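Side-chain contacts in cellobiose 2-epimerase (Caldibacillus thermoamylovorans, PDB 5ZHB), which interconverts cellobiose and 4-O-beta-D-glucosyl-D-mannose by epimerising the reducing-end sugar at C2: residues R9-E13 with T14-P18; M272-D275 with I276-I280; Y302-W306 with W307-E311; G315-N318 with A319-K322; F328-A331 with V332-W336. All blocks are in the same frame, centred on the assembly; numbering follows the deposited sequence.

Contact 1 of 5, residues R9-E13 with T14-P18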
# COMPACT_ATOMS: atom_id res chain seq x y z
N ARG A 9 2.15 -12.33 14.85
CA ARG A 9 1.97 -13.58 14.12
C ARG A 9 0.66 -14.27 14.49
O ARG A 9 0.00 -14.81 13.62
CB ARG A 9 3.12 -14.53 14.44
CG ARG A 9 3.20 -15.73 13.51
CD ARG A 9 4.31 -16.66 14.02
NE ARG A 9 4.37 -17.86 13.20
CZ ARG A 9 5.48 -18.39 12.67
NH1 ARG A 9 6.66 -17.80 12.83
NH2 ARG A 9 5.39 -19.50 11.96
N ASN A 10 0.32 -14.31 15.79
CA ASN A 10 -0.95 -14.83 16.25
C ASN A 10 -2.10 -14.06 15.59
O ASN A 10 -3.06 -14.66 15.12
CB ASN A 10 -1.01 -14.80 17.77
CG ASN A 10 -2.35 -15.18 18.32
OD1 ASN A 10 -3.06 -14.33 18.89
ND2 ASN A 10 -2.74 -16.42 18.15
N GLU A 11 -2.00 -12.72 15.58
CA GLU A 11 -3.05 -11.88 15.00
C GLU A 11 -3.19 -12.23 13.53
O GLU A 11 -4.32 -12.45 13.05
CB GLU A 11 -2.83 -10.38 15.29
CG GLU A 11 -3.84 -9.45 14.61
CD GLU A 11 -5.31 -9.67 14.96
OE1 GLU A 11 -5.58 -10.26 16.02
OE2 GLU A 11 -6.19 -9.27 14.16
N LEU A 12 -2.06 -12.39 12.85
CA LEU A 12 -2.07 -12.66 11.43
C LEU A 12 -2.73 -14.01 11.13
O LEU A 12 -3.63 -14.09 10.31
CB LEU A 12 -0.66 -12.63 10.87
CG LEU A 12 -0.52 -13.00 9.39
CD1 LEU A 12 -1.34 -12.04 8.53
CD2 LEU A 12 0.94 -12.97 9.02
N GLU A 13 -2.23 -15.07 11.77
CA GLU A 13 -2.58 -16.44 11.41
C GLU A 13 -3.93 -16.85 12.00
O GLU A 13 -4.60 -17.68 11.42
CB GLU A 13 -1.46 -17.37 11.85
CG GLU A 13 -0.17 -17.13 11.07
CD GLU A 13 0.82 -18.28 11.06
OE1 GLU A 13 1.52 -18.44 12.08
OE2 GLU A 13 0.87 -19.02 10.03
N THR A 14 -4.34 -16.28 13.14
CA THR A 14 -5.57 -16.75 13.77
C THR A 14 -6.75 -15.81 13.53
O THR A 14 -7.88 -16.21 13.79
CB THR A 14 -5.41 -17.04 15.27
OG1 THR A 14 -5.36 -15.82 15.99
CG2 THR A 14 -4.21 -17.91 15.59
N HIS A 15 -6.53 -14.55 13.07
CA HIS A 15 -7.62 -13.60 12.95
C HIS A 15 -7.66 -13.05 11.52
O HIS A 15 -8.68 -13.21 10.84
CB HIS A 15 -7.52 -12.55 14.07
CG HIS A 15 -8.68 -11.61 14.18
ND1 HIS A 15 -9.99 -12.02 14.12
CD2 HIS A 15 -8.71 -10.30 14.41
CE1 HIS A 15 -10.77 -10.95 14.28
NE2 HIS A 15 -10.00 -9.90 14.46
N ILE A 16 -6.55 -12.44 11.06
CA ILE A 16 -6.56 -11.69 9.80
C ILE A 16 -6.75 -12.63 8.62
O ILE A 16 -7.69 -12.49 7.84
CB ILE A 16 -5.29 -10.84 9.61
CG1 ILE A 16 -5.14 -9.80 10.71
CG2 ILE A 16 -5.34 -10.19 8.22
CD1 ILE A 16 -3.83 -9.02 10.70
N LEU A 17 -5.80 -13.54 8.41
CA LEU A 17 -5.84 -14.37 7.23
C LEU A 17 -7.06 -15.30 7.18
O LEU A 17 -7.65 -15.43 6.12
CB LEU A 17 -4.52 -15.12 7.09
CG LEU A 17 -3.30 -14.22 6.95
CD1 LEU A 17 -2.03 -15.01 6.92
CD2 LEU A 17 -3.40 -13.36 5.70
N PRO A 18 -7.51 -15.96 8.26
CA PRO A 18 -8.80 -16.68 8.23
C PRO A 18 -10.00 -15.83 7.82
O PRO A 18 -10.90 -16.31 7.14
CB PRO A 18 -8.96 -17.26 9.66
CG PRO A 18 -7.54 -17.33 10.18
CD PRO A 18 -6.79 -16.15 9.53

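Contact 2 of 5, residues M272-D275 with I276-I280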
# COMPACT_ATOMS: atom_id res chain seq x y z
N MET A 272 17.21 11.18 4.83
CA MET A 272 15.80 11.45 4.63
C MET A 272 14.96 10.38 5.34
O MET A 272 14.04 10.73 6.05
CB MET A 272 15.43 11.55 3.14
CG MET A 272 13.92 11.63 2.88
SD MET A 272 13.57 11.76 1.12
CE MET A 272 14.27 10.23 0.51
N VAL A 273 15.27 9.11 5.15
CA VAL A 273 14.53 8.02 5.77
C VAL A 273 14.42 8.25 7.28
O VAL A 273 13.35 8.13 7.87
CB VAL A 273 15.20 6.70 5.37
CG1 VAL A 273 14.77 5.52 6.25
CG2 VAL A 273 14.94 6.39 3.90
N ILE A 274 15.56 8.65 7.89
CA ILE A 274 15.64 8.75 9.33
C ILE A 274 14.88 9.97 9.79
O ILE A 274 14.09 9.88 10.72
CB ILE A 274 17.12 8.72 9.77
CG1 ILE A 274 17.76 7.39 9.45
CG2 ILE A 274 17.29 9.06 11.25
CD1 ILE A 274 19.29 7.44 9.37
N ASP A 275 15.06 11.11 9.09
CA ASP A 275 14.46 12.37 9.49
C ASP A 275 12.93 12.33 9.42
O ASP A 275 12.24 12.92 10.26
CB ASP A 275 15.07 13.51 8.69
CG ASP A 275 16.54 13.81 9.01
OD1 ASP A 275 17.06 13.26 10.00
OD2 ASP A 275 17.16 14.55 8.23
N ILE A 276 12.40 11.67 8.38
CA ILE A 276 10.96 11.48 8.30
C ILE A 276 10.47 10.74 9.55
O ILE A 276 9.50 11.14 10.18
CB ILE A 276 10.57 10.76 6.99
CG1 ILE A 276 10.83 11.62 5.72
CG2 ILE A 276 9.12 10.28 7.03
CD1 ILE A 276 10.91 10.79 4.46
N ALA A 277 11.14 9.65 9.92
CA ALA A 277 10.68 8.84 11.04
C ALA A 277 10.68 9.63 12.35
O ALA A 277 9.70 9.63 13.10
CB ALA A 277 11.48 7.58 11.12
N TYR A 278 11.74 10.43 12.57
CA TYR A 278 11.78 11.31 13.72
C TYR A 278 10.64 12.31 13.65
O TYR A 278 10.00 12.63 14.66
CB TYR A 278 13.11 12.05 13.86
CG TYR A 278 14.14 11.20 14.60
CD1 TYR A 278 13.99 10.95 15.96
CD2 TYR A 278 15.25 10.67 13.96
CE1 TYR A 278 14.91 10.19 16.66
CE2 TYR A 278 16.20 9.93 14.65
CZ TYR A 278 16.02 9.69 16.01
OH TYR A 278 16.87 8.94 16.76
N ASN A 279 10.40 12.84 12.45
CA ASN A 279 9.41 13.88 12.29
C ASN A 279 8.02 13.35 12.68
O ASN A 279 7.22 14.04 13.34
CB ASN A 279 9.44 14.42 10.85
CG ASN A 279 8.62 15.67 10.70
OD1 ASN A 279 8.83 16.64 11.45
ND2 ASN A 279 7.63 15.65 9.83
N ILE A 280 7.71 12.12 12.23
CA ILE A 280 6.37 11.61 12.44
C ILE A 280 6.23 11.15 13.90
O ILE A 280 5.15 11.29 14.46
CB ILE A 280 6.01 10.51 11.42
CG1 ILE A 280 6.07 11.06 9.97
CG2 ILE A 280 4.64 9.92 11.76
CD1 ILE A 280 5.11 12.21 9.68

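Contact 3 of 5, residues Y302-W306 with W307-E311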
# COMPACT_ATOMS: atom_id res chain seq x y z
N TYR A 302 -8.08 13.83 13.74
CA TYR A 302 -7.64 12.96 14.82
C TYR A 302 -8.21 11.54 14.69
O TYR A 302 -8.00 10.72 15.58
CB TYR A 302 -8.09 13.55 16.17
CG TYR A 302 -7.27 14.77 16.57
CD1 TYR A 302 -5.95 14.61 16.99
CD2 TYR A 302 -7.78 16.05 16.48
CE1 TYR A 302 -5.17 15.71 17.32
CE2 TYR A 302 -7.00 17.16 16.81
CZ TYR A 302 -5.70 16.98 17.23
OH TYR A 302 -4.88 18.02 17.55
N THR A 303 -8.84 11.23 13.56
CA THR A 303 -9.27 9.86 13.30
C THR A 303 -8.06 8.94 13.27
O THR A 303 -7.06 9.26 12.65
CB THR A 303 -9.98 9.76 11.95
OG1 THR A 303 -11.03 10.71 11.94
CG2 THR A 303 -10.58 8.37 11.72
N ARG A 304 -8.15 7.81 13.99
CA ARG A 304 -7.14 6.77 13.96
C ARG A 304 -7.50 5.75 12.87
O ARG A 304 -8.45 5.00 13.04
CB ARG A 304 -7.07 6.05 15.29
CG ARG A 304 -6.29 6.76 16.39
CD ARG A 304 -7.07 7.96 16.94
NE ARG A 304 -6.56 8.37 18.25
CZ ARG A 304 -7.01 9.42 18.96
NH1 ARG A 304 -7.84 10.28 18.42
NH2 ARG A 304 -6.54 9.61 20.18
N VAL A 305 -6.76 5.81 11.75
CA VAL A 305 -7.07 5.01 10.57
C VAL A 305 -6.18 3.79 10.64
O VAL A 305 -5.00 3.94 10.94
CB VAL A 305 -6.88 5.79 9.25
CG1 VAL A 305 -7.11 4.93 8.02
CG2 VAL A 305 -7.82 6.98 9.16
N TRP A 306 -6.73 2.60 10.30
CA TRP A 306 -6.05 1.34 10.53
C TRP A 306 -4.68 1.29 9.84
O TRP A 306 -3.67 0.96 10.48
CB TRP A 306 -6.96 0.14 10.17
CG TRP A 306 -6.73 -0.43 8.79
CD1 TRP A 306 -5.95 -1.51 8.51
CD2 TRP A 306 -7.20 0.07 7.53
NE1 TRP A 306 -5.94 -1.74 7.16
CE2 TRP A 306 -6.67 -0.78 6.53
CE3 TRP A 306 -8.01 1.13 7.14
CZ2 TRP A 306 -6.89 -0.58 5.17
CZ3 TRP A 306 -8.26 1.31 5.80
CH2 TRP A 306 -7.72 0.47 4.83
N TRP A 307 -4.62 1.64 8.57
CA TRP A 307 -3.39 1.46 7.80
C TRP A 307 -2.29 2.40 8.30
O TRP A 307 -1.12 2.02 8.25
CB TRP A 307 -3.60 1.60 6.29
CG TRP A 307 -3.92 2.97 5.75
CD1 TRP A 307 -5.15 3.48 5.46
CD2 TRP A 307 -2.97 3.99 5.39
NE1 TRP A 307 -5.04 4.75 4.98
CE2 TRP A 307 -3.71 5.10 4.93
CE3 TRP A 307 -1.57 4.07 5.42
CZ2 TRP A 307 -3.09 6.27 4.49
CZ3 TRP A 307 -0.96 5.23 4.97
CH2 TRP A 307 -1.71 6.32 4.53
N VAL A 308 -2.69 3.58 8.79
CA VAL A 308 -1.74 4.55 9.33
C VAL A 308 -1.01 3.98 10.54
O VAL A 308 0.21 4.03 10.62
CB VAL A 308 -2.47 5.88 9.63
CG1 VAL A 308 -1.56 6.84 10.39
CG2 VAL A 308 -3.08 6.52 8.39
N GLN A 309 -1.74 3.27 11.41
CA GLN A 309 -1.16 2.74 12.62
C GLN A 309 -0.12 1.68 12.25
O GLN A 309 0.98 1.67 12.79
CB GLN A 309 -2.21 2.14 13.55
CG GLN A 309 -3.44 3.00 13.79
CD GLN A 309 -3.12 4.40 14.27
OE1 GLN A 309 -2.31 4.59 15.17
NE2 GLN A 309 -3.67 5.40 13.59
N VAL A 310 -0.46 0.75 11.36
CA VAL A 310 0.48 -0.33 11.10
C VAL A 310 1.71 0.15 10.30
O VAL A 310 2.78 -0.39 10.48
CB VAL A 310 -0.18 -1.53 10.37
CG1 VAL A 310 -1.42 -2.02 11.09
CG2 VAL A 310 -0.49 -1.26 8.91
N GLU A 311 1.53 1.06 9.35
CA GLU A 311 2.68 1.65 8.66
C GLU A 311 3.58 2.37 9.66
O GLU A 311 4.80 2.36 9.51
CB GLU A 311 2.29 2.58 7.52
CG GLU A 311 1.60 1.86 6.36
CD GLU A 311 2.35 0.74 5.70
OE1 GLU A 311 3.60 0.77 5.77
OE2 GLU A 311 1.70 -0.19 5.12

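Contact 4 of 5, residues G315-N318 with A319-K322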
# COMPACT_ATOMS: atom_id res chain seq x y z
N GLY A 315 7.50 1.54 10.11
CA GLY A 315 8.46 2.58 9.81
C GLY A 315 9.26 2.93 11.06
O GLY A 315 10.46 3.15 10.96
N PHE A 316 8.59 2.92 12.21
CA PHE A 316 9.24 3.22 13.47
C PHE A 316 10.22 2.11 13.85
O PHE A 316 11.32 2.41 14.33
CB PHE A 316 8.22 3.53 14.55
CG PHE A 316 7.52 4.88 14.47
CD1 PHE A 316 8.05 5.99 13.82
CD2 PHE A 316 6.31 5.05 15.12
CE1 PHE A 316 7.37 7.20 13.80
CE2 PHE A 316 5.64 6.27 15.12
CZ PHE A 316 6.16 7.33 14.44
N TYR A 317 9.87 0.85 13.58
CA TYR A 317 10.77 -0.25 13.86
C TYR A 317 12.00 -0.23 12.95
O TYR A 317 13.12 -0.52 13.38
CB TYR A 317 10.04 -1.60 13.83
CG TYR A 317 10.97 -2.68 14.32
CD1 TYR A 317 11.30 -2.79 15.67
CD2 TYR A 317 11.60 -3.53 13.43
CE1 TYR A 317 12.19 -3.75 16.12
CE2 TYR A 317 12.50 -4.49 13.86
CZ TYR A 317 12.80 -4.59 15.21
OH TYR A 317 13.68 -5.56 15.60
N ASN A 318 11.80 0.09 11.66
CA ASN A 318 12.91 0.29 10.74
C ASN A 318 13.85 1.37 11.27
O ASN A 318 15.06 1.18 11.31
CB ASN A 318 12.39 0.69 9.34
CG ASN A 318 13.47 0.71 8.28
OD1 ASN A 318 14.07 -0.33 7.97
ND2 ASN A 318 13.70 1.86 7.68
N ALA A 319 13.27 2.50 11.66
CA ALA A 319 14.02 3.60 12.23
C ALA A 319 14.81 3.17 13.47
O ALA A 319 15.93 3.66 13.68
CB ALA A 319 13.09 4.72 12.56
N TYR A 320 14.21 2.31 14.30
CA TYR A 320 14.87 1.77 15.47
C TYR A 320 16.10 0.98 15.05
O TYR A 320 17.14 1.11 15.68
CB TYR A 320 13.96 0.90 16.33
CG TYR A 320 14.66 0.23 17.50
CD1 TYR A 320 15.11 0.98 18.59
CD2 TYR A 320 14.86 -1.14 17.52
CE1 TYR A 320 15.77 0.39 19.65
CE2 TYR A 320 15.45 -1.76 18.61
CZ TYR A 320 15.92 -0.99 19.67
OH TYR A 320 16.51 -1.60 20.74
N GLU A 321 15.95 0.16 13.99
CA GLU A 321 17.06 -0.61 13.44
C GLU A 321 18.21 0.31 13.02
O GLU A 321 19.37 0.01 13.25
CB GLU A 321 16.60 -1.55 12.32
CG GLU A 321 15.81 -2.77 12.80
CD GLU A 321 15.39 -3.77 11.73
OE1 GLU A 321 14.53 -3.43 10.91
OE2 GLU A 321 15.86 -4.91 11.71
N LYS A 322 17.92 1.47 12.43
CA LYS A 322 18.98 2.35 11.95
C LYS A 322 19.54 3.26 13.05
O LYS A 322 20.65 3.76 12.91
CB LYS A 322 18.49 3.27 10.83
CG LYS A 322 17.92 2.57 9.62
CD LYS A 322 17.50 3.57 8.55
CE LYS A 322 18.36 3.65 7.33
NZ LYS A 322 18.54 2.33 6.70

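Contact 5 of 5, residues F328-A331 with V332-W336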
# COMPACT_ATOMS: atom_id res chain seq x y z
N PHE A 328 11.74 4.88 19.35
CA PHE A 328 11.01 4.25 18.26
C PHE A 328 10.38 2.94 18.73
O PHE A 328 9.27 2.62 18.31
CB PHE A 328 11.97 4.02 17.08
CG PHE A 328 12.34 5.29 16.33
CD1 PHE A 328 11.37 6.15 15.83
CD2 PHE A 328 13.68 5.65 16.17
CE1 PHE A 328 11.71 7.31 15.15
CE2 PHE A 328 14.02 6.83 15.53
CZ PHE A 328 13.03 7.67 15.01
N LEU A 329 11.11 2.18 19.56
CA LEU A 329 10.60 0.94 20.14
C LEU A 329 9.41 1.26 21.02
O LEU A 329 8.36 0.64 20.91
CB LEU A 329 11.64 0.18 20.96
CG LEU A 329 12.04 -1.20 20.44
CD1 LEU A 329 12.86 -1.89 21.54
CD2 LEU A 329 10.83 -2.05 20.07
N LYS A 330 9.59 2.24 21.90
CA LYS A 330 8.47 2.66 22.72
C LYS A 330 7.28 3.03 21.84
O LYS A 330 6.14 2.79 22.22
CB LYS A 330 8.76 3.87 23.61
CG LYS A 330 7.83 4.03 24.80
CD LYS A 330 8.00 2.94 25.85
CE LYS A 330 7.05 1.77 25.76
NZ LYS A 330 5.93 1.88 26.70
N ALA A 331 7.52 3.68 20.70
CA ALA A 331 6.41 4.17 19.90
C ALA A 331 5.62 2.98 19.34
O ALA A 331 4.38 3.04 19.31
CB ALA A 331 6.87 5.10 18.78
N VAL A 332 6.37 1.96 18.89
CA VAL A 332 5.83 0.75 18.31
C VAL A 332 4.96 0.05 19.37
O VAL A 332 3.81 -0.31 19.11
CB VAL A 332 6.94 -0.16 17.77
CG1 VAL A 332 6.47 -1.59 17.45
CG2 VAL A 332 7.62 0.39 16.53
N GLU A 333 5.48 -0.08 20.60
CA GLU A 333 4.76 -0.78 21.64
C GLU A 333 3.44 -0.07 21.92
O GLU A 333 2.42 -0.74 22.07
CB GLU A 333 5.63 -0.89 22.91
CG GLU A 333 6.83 -1.82 22.77
CD GLU A 333 7.87 -1.77 23.91
OE1 GLU A 333 7.60 -1.13 24.95
OE2 GLU A 333 8.97 -2.37 23.76
N ARG A 334 3.43 1.27 22.00
CA ARG A 334 2.24 2.00 22.35
C ARG A 334 1.20 1.99 21.22
O ARG A 334 0.00 1.94 21.48
CB ARG A 334 2.54 3.45 22.72
CG ARG A 334 3.42 3.53 23.96
CD ARG A 334 3.82 4.98 24.23
NE ARG A 334 2.67 5.69 24.78
CZ ARG A 334 2.26 6.92 24.51
NH1 ARG A 334 2.84 7.69 23.61
NH2 ARG A 334 1.21 7.37 25.16
N ILE A 335 1.64 2.03 19.96
CA ILE A 335 0.68 1.88 18.88
C ILE A 335 0.02 0.51 18.98
O ILE A 335 -1.18 0.38 18.79
CB ILE A 335 1.33 2.07 17.49
CG1 ILE A 335 1.96 3.45 17.35
CG2 ILE A 335 0.31 1.80 16.38
CD1 ILE A 335 2.97 3.51 16.22
N TRP A 336 0.83 -0.53 19.22
CA TRP A 336 0.29 -1.87 19.25
C TRP A 336 -0.76 -2.01 20.35
O TRP A 336 -1.85 -2.56 20.11
CB TRP A 336 1.39 -2.89 19.42
CG TRP A 336 0.88 -4.30 19.45
CD1 TRP A 336 1.19 -5.23 20.40
CD2 TRP A 336 0.05 -4.96 18.49
NE1 TRP A 336 0.58 -6.41 20.12
CE2 TRP A 336 -0.11 -6.29 18.94
CE3 TRP A 336 -0.59 -4.58 17.30
CZ2 TRP A 336 -0.87 -7.23 18.24
CZ3 TRP A 336 -1.33 -5.53 16.60
CH2 TRP A 336 -1.45 -6.83 17.07

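Contact 1 of 5, residues R9-E13 with T14-P18
T14 folds back onto N10. Its OG1 donates to the backbone O of N10 at 2.7 Å, and T14 N reaches the same O of N10 at 2.9 Å. The two donors come from opposite faces of the carbonyl plane, which leaves this oxygen gripped twice. With chi1 at 75°, OG1 of T14 sits between the backbone N and the carbonyl carbon, turned back to the preceding turn. CG2 of T14 lies 3.3 Å from ND2 of N10. H15 comes next. Its N and that of I16 both donate to O of E11, each at 3.0 Å; the I16 donor lies in the carbonyl plane and the H15 donor above it. W352 NE1 binds OE2 of E11, and the O of E351 takes H15 NE2. The bond from I16 spans five residues, the mark of a wider pi-type turn within helix 2-21. This helix is consistent with the (alpha/alpha)6 barrel of the family, and its buried side meets helices 49-66 and 375-387. The axes of the two short segments are inclined at 33°, with a kink at P18. CD1 of I16 rests 3.9 Å from CG of E11, and the side chains cross at about a right angle. L17 N also bonds five residues back, to O of L12 at 2.9 Å. CG of L17 presses on CD1 of L12 at 3.3 Å, tighter than usual for two carbons. P18 has no N-H to give. Its CG lies 3.2 Å from the O of E13, whose carboxylate pairs with R9 and K68.

Contact 2 of 5, residues M272-D275 with I276-I280
M272 packs against I276, and I274 against Y278, one turn apart along helix 267-283. The helix fits the (alpha/alpha)6 barrel expected of this epimerase family. It lies against helices 245-262 and 306-323.

The apolar contacts are two pairs of neighbours that point the same way. CG of M272 touches CD1 of I276 at 3.5 Å. A chi1 of 172° turns CG of M272 away from its own N, and CD1 of I276 comes alongside this first part of the chain, not the sulfur. F221 adds to the packing on both residues. In the second pair, the CG2 branch of I274 meets the CE2 corner of the Y278 ring at 3.7 Å. The Y278 ring also meets F328 of helix 326-343.

Polar side-chain ends mostly find partners beyond the two segments. Y278 OH bonds to OD2 of D325, N279 OD1 to NZ of K283, and D275 OD1 to NE2 of Q271.

The backbone bonds are those of a regular alpha helix. I276 N gives to O of M272 at 3.0 Å, and Y278 N to O of I274 at 3.0 Å. N279 N binds O of D275 at 2.9 Å. The bond from A277 N to O of V273 is weak at 3.4 Å. V273 O has a second donor in OG of S252, and CB of A277 lies 3.5 Å from O of I274.

Contact 3 of 5, residues Y302-W306 with W307-E311
W306 and W307 stand almost perpendicular, with the edge of the W307 indole turned to the face of W306. The six-membered ring of W306 and the five-membered ring of W307 have centroids 5.1 Å apart and planes at 84°, a T-shaped pair. The CD1 corner of W307 makes the approach, 3.8 Å from CZ3 of W306. CB of W307 adds a CH-pi contact. It lies 4.1 Å from the centroid of the W306 five-membered ring, over the face. The chi1 of W307 is 70°, which places CG between the backbone N and the carbonyl carbon and swings the ring edge to its neighbour. CG1 of V305 lies alongside W307 and touches CD1 at 3.5 Å. CG2 of V308 covers one face of the W307 ring. H376 stacks on W307, while K372 makes a cation-pi contact with W306.

Q309 turns back on itself, its chain bent at chi2 (-53°). This brings its NE2 to the O of V305 at 3.3 Å, a weak bond. The same oxygen takes weak bonds from Q309 N and V308 N, so several loose donors share it. The amide oxygen of Q309 instead accepts from L291 N. R304 leads the other way: its NH1 gives to O of Y302 at 2.9 Å, and D288 and S290 hold the rest of its guanidinium group.

V305 takes the N-cap position, where strand 299-305 passes directly into helix 306-323. A short sheet joined to a barrel helix, with tryptophan and histidine rings gathered at the helix start, is consistent with the sugar-binding end of an (alpha/alpha)6 barrel.

Contact 4 of 5, residues G315-N318 with A319-K322
Y317 receives two side chains from the next turn of helix 306-323, Y320 and E321. Both contacts are oblique. CE1 of Y317 comes 4.0 Å from CD2 of Y320, ring against ring without a stack. At another corner of the ring, CE2 of Y317 lies 3.7 Å from CD of E321; both partners lie on one side of its plane. The planes of ring and carboxylate are 34° apart. A chi1 of -172° swings the Y317 ring toward both. E321 runs extended beyond CG, which carries its carboxylate to the CE2 corner of Y317. F384 meets the Y317 ring from helix 375-387.

The backbone bonds are regular and of the i to i-4 type. A319 N gives to O of G315 at 3.0 Å, Y320 N to O of F316 at 2.9 Å, and E321 N to O of Y317 at 3.0 Å. K322 N closes the series on O of N318 at 3.1 Å. CB of A319 packs 3.4 Å from O of F316, near A277 of helix 267-283.

The polar tips reach other helices of what is probably an (alpha/alpha)6 barrel. OD1 of N318 takes R387 NH1 and K260 NZ, and ND2 of N318 gives to D256. E321 OE1 makes a salt bridge with the same R387, as does K322 NZ with D256; Y320 OH is hydrogen-bonded to E326. Shared partners tie the buried N318 amide into a network of opposite charges. R387 would probably favour the charged form of E321, and D256 that of K322.

Contact 5 of 5, residues F328-A331 with V332-W336
Helix 326-343 packs beside helix 306-323, its predecessor in the chain, and the contact spans two turns of it. K330 and E333 form the charged pair on its outer side. The bond is a long salt bridge, with NZ of K330 3.9 Å from OE1 of E333. CE of K330 is nearer, 3.1 Å from the same OE1 of E333, so the lysine meets the carboxylate more with its chain than its tip. The two side chains cross at about a right angle. K330 bends at chi2 (68°) and again farther out, which folds it back over the next turn. There NZ of K330 lies 4.1 Å from CG of R334. NH2 of R334 gives a hydrogen bond to the O of K287. CD2 of L329 approaches OE2 of E333 at 4.1 Å.

The backbone keeps the alpha pattern. V332 N binds O of F328 at 3.0 Å, R334 N binds O of K330 at 3.1 Å, and I335 N binds O of A331 at 3.0 Å. E333 N likewise binds O of L329. On the buried side, CG1 of I335 lies 3.1 Å from the O of A331. F316 covers A331, and M313 and L291 cover I335.

Charged groups outside and apolar and aromatic groups on the buried side make this helix amphipathic. Its pairing with helix 306-323 is consistent with a hairpin of the family's (alpha/alpha)6 barrel.

How the contacts relate
Contacts 2, 3 and 4 are largely buried, while contacts 1 and 5 have exposed residues as well. Contacts 3 and 4 share helix 306-323: the first sits at its start and is rich in aromatic rings, the second lies farther along and ends in charged networks. Contact 4 is flanked by contacts 2 and 5, with F316 touching residues of both. Contact 2 also touches contact 5 directly, ring to ring. Contact 1 stands apart on helix 2-21, its centre about 30 Å from that of contact 2, yet E11 touches W336 of contact 5. Contact 1 has the pi-type turn, whereas contacts 2, 4 and 5 follow regular alpha bonding.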